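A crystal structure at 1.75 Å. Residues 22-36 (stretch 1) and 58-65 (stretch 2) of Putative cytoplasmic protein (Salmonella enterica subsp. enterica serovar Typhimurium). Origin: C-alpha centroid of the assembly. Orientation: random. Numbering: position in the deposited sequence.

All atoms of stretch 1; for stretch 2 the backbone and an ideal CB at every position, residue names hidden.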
# COMPACT_ATOMS: atom_id res chain seq x y z
N LYS A 22 -5.85 -3.61 -22.00
CA LYS A 22 -6.73 -3.64 -23.15
C LYS A 22 -8.10 -4.24 -22.81
O LYS A 22 -9.03 -4.15 -23.61
CB LYS A 22 -6.08 -4.45 -24.29
CG LYS A 22 -4.67 -4.05 -24.68
CD LYS A 22 -4.60 -2.66 -25.32
CE LYS A 22 -3.36 -2.51 -26.18
NZ LYS A 22 -3.25 -3.63 -27.15
N VAL A 23 -8.24 -4.87 -21.63
CA VAL A 23 -9.54 -5.44 -21.23
C VAL A 23 -10.00 -4.89 -19.88
O VAL A 23 -9.90 -5.59 -18.83
CB VAL A 23 -9.54 -6.99 -21.19
CG1 VAL A 23 -10.97 -7.48 -21.08
CG2 VAL A 23 -8.95 -7.59 -22.46
N PRO A 24 -10.52 -3.65 -19.88
CA PRO A 24 -10.86 -3.02 -18.60
C PRO A 24 -11.97 -3.79 -17.92
O PRO A 24 -12.91 -4.19 -18.58
CB PRO A 24 -11.29 -1.59 -18.98
CG PRO A 24 -11.61 -1.64 -20.43
CD PRO A 24 -10.76 -2.73 -21.02
N THR A 25 -11.85 -4.01 -16.62
CA THR A 25 -12.82 -4.83 -15.88
C THR A 25 -13.25 -4.12 -14.60
O THR A 25 -12.72 -4.38 -13.51
CB THR A 25 -12.24 -6.23 -15.55
OG1 THR A 25 -10.96 -6.10 -14.86
CG2 THR A 25 -12.03 -7.01 -16.82
N PRO A 26 -14.20 -3.19 -14.70
CA PRO A 26 -14.64 -2.53 -13.48
C PRO A 26 -15.38 -3.47 -12.58
O PRO A 26 -16.06 -4.39 -13.07
CB PRO A 26 -15.62 -1.47 -14.00
CG PRO A 26 -16.10 -2.01 -15.27
CD PRO A 26 -14.91 -2.69 -15.88
N MSE A 27 -15.25 -3.23 -11.27
CA MSE A 27 -16.14 -3.85 -10.28
C MSE A 27 -17.38 -3.03 -10.32
O MSE A 27 -17.31 -1.83 -10.58
CB MSE A 27 -15.55 -3.81 -8.87
CG MSE A 27 -14.53 -4.92 -8.77
SE MSE A 27 -13.85 -5.23 -6.96
CE MSE A 27 -15.18 -4.54 -5.70
N SER A 28 -18.54 -3.65 -10.07
CA SER A 28 -19.77 -2.86 -10.01
C SER A 28 -19.82 -2.07 -8.68
O SER A 28 -19.09 -2.37 -7.72
CB SER A 28 -21.01 -3.75 -10.11
OG SER A 28 -21.04 -4.62 -8.99
N ALA A 29 -20.66 -1.05 -8.67
CA ALA A 29 -20.97 -0.25 -7.47
C ALA A 29 -21.36 -1.12 -6.28
O ALA A 29 -20.92 -0.87 -5.15
CB ALA A 29 -22.09 0.73 -7.77
N GLU A 30 -22.21 -2.11 -6.55
CA GLU A 30 -22.69 -3.01 -5.50
C GLU A 30 -21.53 -3.78 -4.86
O GLU A 30 -21.42 -3.79 -3.64
CB GLU A 30 -23.74 -3.97 -6.09
CG GLU A 30 -24.61 -4.68 -5.10
CD GLU A 30 -26.00 -5.01 -5.69
OE1 GLU A 30 -26.25 -4.68 -6.87
OE2 GLU A 30 -26.85 -5.58 -4.97
N GLU A 31 -20.67 -4.38 -5.69
CA GLU A 31 -19.49 -5.12 -5.20
C GLU A 31 -18.57 -4.19 -4.38
O GLU A 31 -18.07 -4.55 -3.30
CB GLU A 31 -18.69 -5.66 -6.39
CG GLU A 31 -19.38 -6.73 -7.20
CD GLU A 31 -18.54 -7.23 -8.37
OE1 GLU A 31 -18.05 -8.37 -8.31
OE2 GLU A 31 -18.35 -6.49 -9.36
N ILE A 32 -18.34 -2.99 -4.91
CA ILE A 32 -17.46 -2.03 -4.25
C ILE A 32 -18.05 -1.62 -2.91
O ILE A 32 -17.32 -1.51 -1.95
CB ILE A 32 -17.15 -0.84 -5.17
CG1 ILE A 32 -16.30 -1.37 -6.33
CG2 ILE A 32 -16.36 0.22 -4.45
CD1 ILE A 32 -16.23 -0.46 -7.52
N SER A 33 -19.36 -1.46 -2.84
CA SER A 33 -20.05 -1.08 -1.59
C SER A 33 -19.89 -2.05 -0.45
O SER A 33 -19.96 -1.64 0.71
CB SER A 33 -21.54 -0.93 -1.84
OG SER A 33 -21.76 0.26 -2.52
N ARG A 34 -19.74 -3.34 -0.76
CA ARG A 34 -19.60 -4.38 0.26
C ARG A 34 -18.18 -4.43 0.87
O ARG A 34 -17.97 -5.06 1.91
CB ARG A 34 -19.85 -5.79 -0.31
CG ARG A 34 -21.11 -6.02 -1.14
CD ARG A 34 -20.99 -7.35 -1.91
NE ARG A 34 -20.95 -8.52 -1.02
CZ ARG A 34 -19.89 -9.32 -0.77
NH1 ARG A 34 -18.68 -9.11 -1.29
NH2 ARG A 34 -20.06 -10.36 0.05
N LEU A 35 -17.22 -3.81 0.21
CA LEU A 35 -15.82 -3.98 0.61
C LEU A 35 -15.50 -3.27 1.91
O LEU A 35 -15.95 -2.15 2.17
CB LEU A 35 -14.85 -3.51 -0.48
CG LEU A 35 -14.94 -4.26 -1.83
CD1 LEU A 35 -14.00 -3.58 -2.80
CD2 LEU A 35 -14.60 -5.74 -1.72
N ARG A 36 -14.72 -3.95 2.74
CA ARG A 36 -14.17 -3.42 3.97
C ARG A 36 -12.73 -3.92 4.05
O ARG A 36 -12.34 -4.81 3.29
CB ARG A 36 -14.97 -3.94 5.17
CG ARG A 36 -16.44 -3.52 5.16
CD ARG A 36 -16.70 -2.14 5.73
NE ARG A 36 -16.37 -2.12 7.15
CZ ARG A 36 -16.38 -1.05 7.92
NH1 ARG A 36 -16.73 0.14 7.44
NH2 ARG A 36 -16.04 -1.17 9.20
N UNK A 58 -10.51 3.43 -8.12
CA UNK A 58 -9.75 2.59 -9.04
C UNK A 58 -10.49 1.26 -9.37
O UNK A 58 -10.60 0.87 -10.53
CB UNK A 58 -8.38 2.29 -8.44
N UNK A 59 -11.01 0.58 -8.36
CA UNK A 59 -11.75 -0.67 -8.57
C UNK A 59 -13.01 -0.47 -9.40
O UNK A 59 -13.41 -1.34 -10.17
CB UNK A 59 -12.12 -1.29 -7.22
N UNK A 60 -13.62 0.69 -9.25
CA UNK A 60 -14.78 1.03 -10.04
C UNK A 60 -14.46 1.28 -11.51
O UNK A 60 -15.36 1.28 -12.35
CB UNK A 60 -15.46 2.27 -9.44
N UNK A 61 -13.19 1.48 -11.84
CA UNK A 61 -12.82 1.81 -13.21
C UNK A 61 -12.29 0.56 -13.91
O UNK A 61 -12.79 0.14 -14.96
CB UNK A 61 -11.78 2.93 -13.24
N UNK A 62 -11.30 -0.08 -13.31
CA UNK A 62 -10.67 -1.24 -13.91
C UNK A 62 -9.83 -1.95 -12.87
O UNK A 62 -8.74 -1.49 -12.50
CB UNK A 62 -9.82 -0.84 -15.12
N UNK A 63 -10.31 -3.12 -12.44
CA UNK A 63 -9.62 -3.87 -11.41
C UNK A 63 -8.29 -4.42 -11.92
O UNK A 63 -7.47 -4.90 -11.12
CB UNK A 63 -10.51 -5.01 -10.91
N UNK A 64 -8.09 -4.34 -13.25
CA UNK A 64 -6.91 -4.90 -13.91
C UNK A 64 -6.06 -3.80 -14.60
O UNK A 64 -5.27 -4.09 -15.52
CB UNK A 64 -7.34 -5.95 -14.94
N UNK A 65 -6.19 -2.57 -14.15
CA UNK A 65 -5.48 -1.44 -14.76
C UNK A 65 -3.98 -1.65 -14.73
O UNK A 65 -3.45 -2.33 -13.85
CB UNK A 65 -5.83 -0.13 -14.05

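Position 58 points its CA-to-CB bond away from stretch 1, and nothing of that stretch lies within 5.5 Å of the ideal CB. The visible atoms set little preference. The deposited residue is Leu 58; its carbonyl O accepts from the backbone N of positions 61 and 62.

Position 59 is better defined. Its CB points sideways, yet the ideal CB sits 4.2 Å from Ile 32 CD1 and 4.3 Å from Met 27 SE, with Leu 35 CD1 also near. Such surroundings offer nothing polar to satisfy, so leucine, isoleucine, valine or methionine would suit. The residue is Leu 59. Its CD1 packs 3.8 Å from Leu 35 CD1, and its CD2 lies 4.1 Å from the selenium, SE, of Met 27, a selenomethionine. Its backbone O accepts a hydrogen bond from Met 27 N at 2.9 Å.

At position 60 CA-to-CB points away overall, but the ideal CB already touches Ile 32 CD1, so a methyl is enough to make the contact. Alanine suits well, though a longer side chain leading away from stretch 1 is not excluded. The deposited residue is Ala 60, its CB 3.4 Å from Ile 32 CD1. Beside it, water 2 donates to Met 27 O at 2.5 Å and to Ala 60 O at 2.8 Å.

Position 61 again turns away, with no atom of stretch 1 near its ideal CB, so many types would be possible. It is Tyr 61, whose OH is hydrogen-bonded elsewhere in the structure.

Position 62 opens a type I turn ending at position 65. Its ideal CB is 4.1 Å from Thr 25 N, a donor that calls for an acceptor on a short side chain: aspartate, asparagine or possibly serine. In Asp 62, OD1 accepts from Thr 25 N at 2.9 Å and also from the backbone N of position 64 at 2.9 Å, so one oxygen joins the turn to stretch 1.

Position 63 donates its own N to Thr 25 O at 2.9 Å. The ideal CB points sideways, 3.5 Å from Thr 25 O. Farther along lie Pro 26 O and the carboxylate of Glu 31. A long donor, arginine or lysine, or a shorter one such as glutamine, could exploit this. Arg 63 uses its reach: NE donates to Thr 25 O at 3.1 Å and NH2 to Pro 26 O at 3.1 Å. Both acceptors lie near the guanidinium plane, while Met 27 CG covers one face. A long salt bridge, 4.0 Å from NH2 to Glu 31 OE2, adds charge complementarity.

Position 64 points toward stretch 1, its ideal CB 3.6 Å from Thr 25 OG1. Aspartate, asparagine or serine could meet that hydroxyl. Asp 64 does: OD2 accepts from Thr 25 OG1 at 2.7 Å, and water 1 links OD2 to Val 23 O.

Position 65 points sideways into no part of stretch 1. It is Leu 65, whose N closes the turn by donating to Asp 62 O at 3.2 Å.

Stretch 2, residues 58-65: LLAYDRDL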
# COMPACT_ATOMS: atom_id res chain seq x y z
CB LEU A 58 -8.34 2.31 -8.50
CG LEU A 58 -7.46 3.56 -8.34
CD1 LEU A 58 -6.25 3.22 -7.51
CD2 LEU A 58 -7.04 4.17 -9.68
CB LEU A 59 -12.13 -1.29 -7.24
CG LEU A 59 -10.93 -1.87 -6.49
CD1 LEU A 59 -11.37 -2.12 -5.06
CD2 LEU A 59 -10.38 -3.13 -7.15
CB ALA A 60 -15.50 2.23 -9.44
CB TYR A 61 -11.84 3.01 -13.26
CG TYR A 61 -11.11 3.04 -14.58
CD1 TYR A 61 -11.83 3.07 -15.77
CD2 TYR A 61 -9.73 2.96 -14.64
CE1 TYR A 61 -11.19 3.02 -16.99
CE2 TYR A 61 -9.08 2.90 -15.86
CZ TYR A 61 -9.82 2.95 -17.02
OH TYR A 61 -9.22 2.90 -18.23
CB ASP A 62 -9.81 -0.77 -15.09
CG ASP A 62 -9.10 -1.89 -15.80
OD1 ASP A 62 -9.35 -3.10 -15.51
OD2 ASP A 62 -8.26 -1.55 -16.69
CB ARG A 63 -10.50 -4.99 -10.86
CG ARG A 63 -10.47 -6.24 -11.68
CD ARG A 63 -11.54 -7.23 -11.23
NE ARG A 63 -12.87 -6.78 -11.60
CZ ARG A 63 -13.97 -7.46 -11.30
NH1 ARG A 63 -13.88 -8.60 -10.64
NH2 ARG A 63 -15.15 -7.01 -11.67
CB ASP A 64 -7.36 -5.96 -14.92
CG ASP A 64 -7.94 -7.22 -14.26
OD1 ASP A 64 -7.43 -7.61 -13.18
OD2 ASP A 64 -8.89 -7.83 -14.84
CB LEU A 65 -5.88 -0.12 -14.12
CG LEU A 65 -5.43 0.12 -12.70
CD1 LEU A 65 -4.07 0.84 -12.70
CD2 LEU A 65 -6.45 0.96 -11.96
O HOH W 1 -8.81 -7.94 -17.60
O HOH W 2 -17.92 0.39 -11.62
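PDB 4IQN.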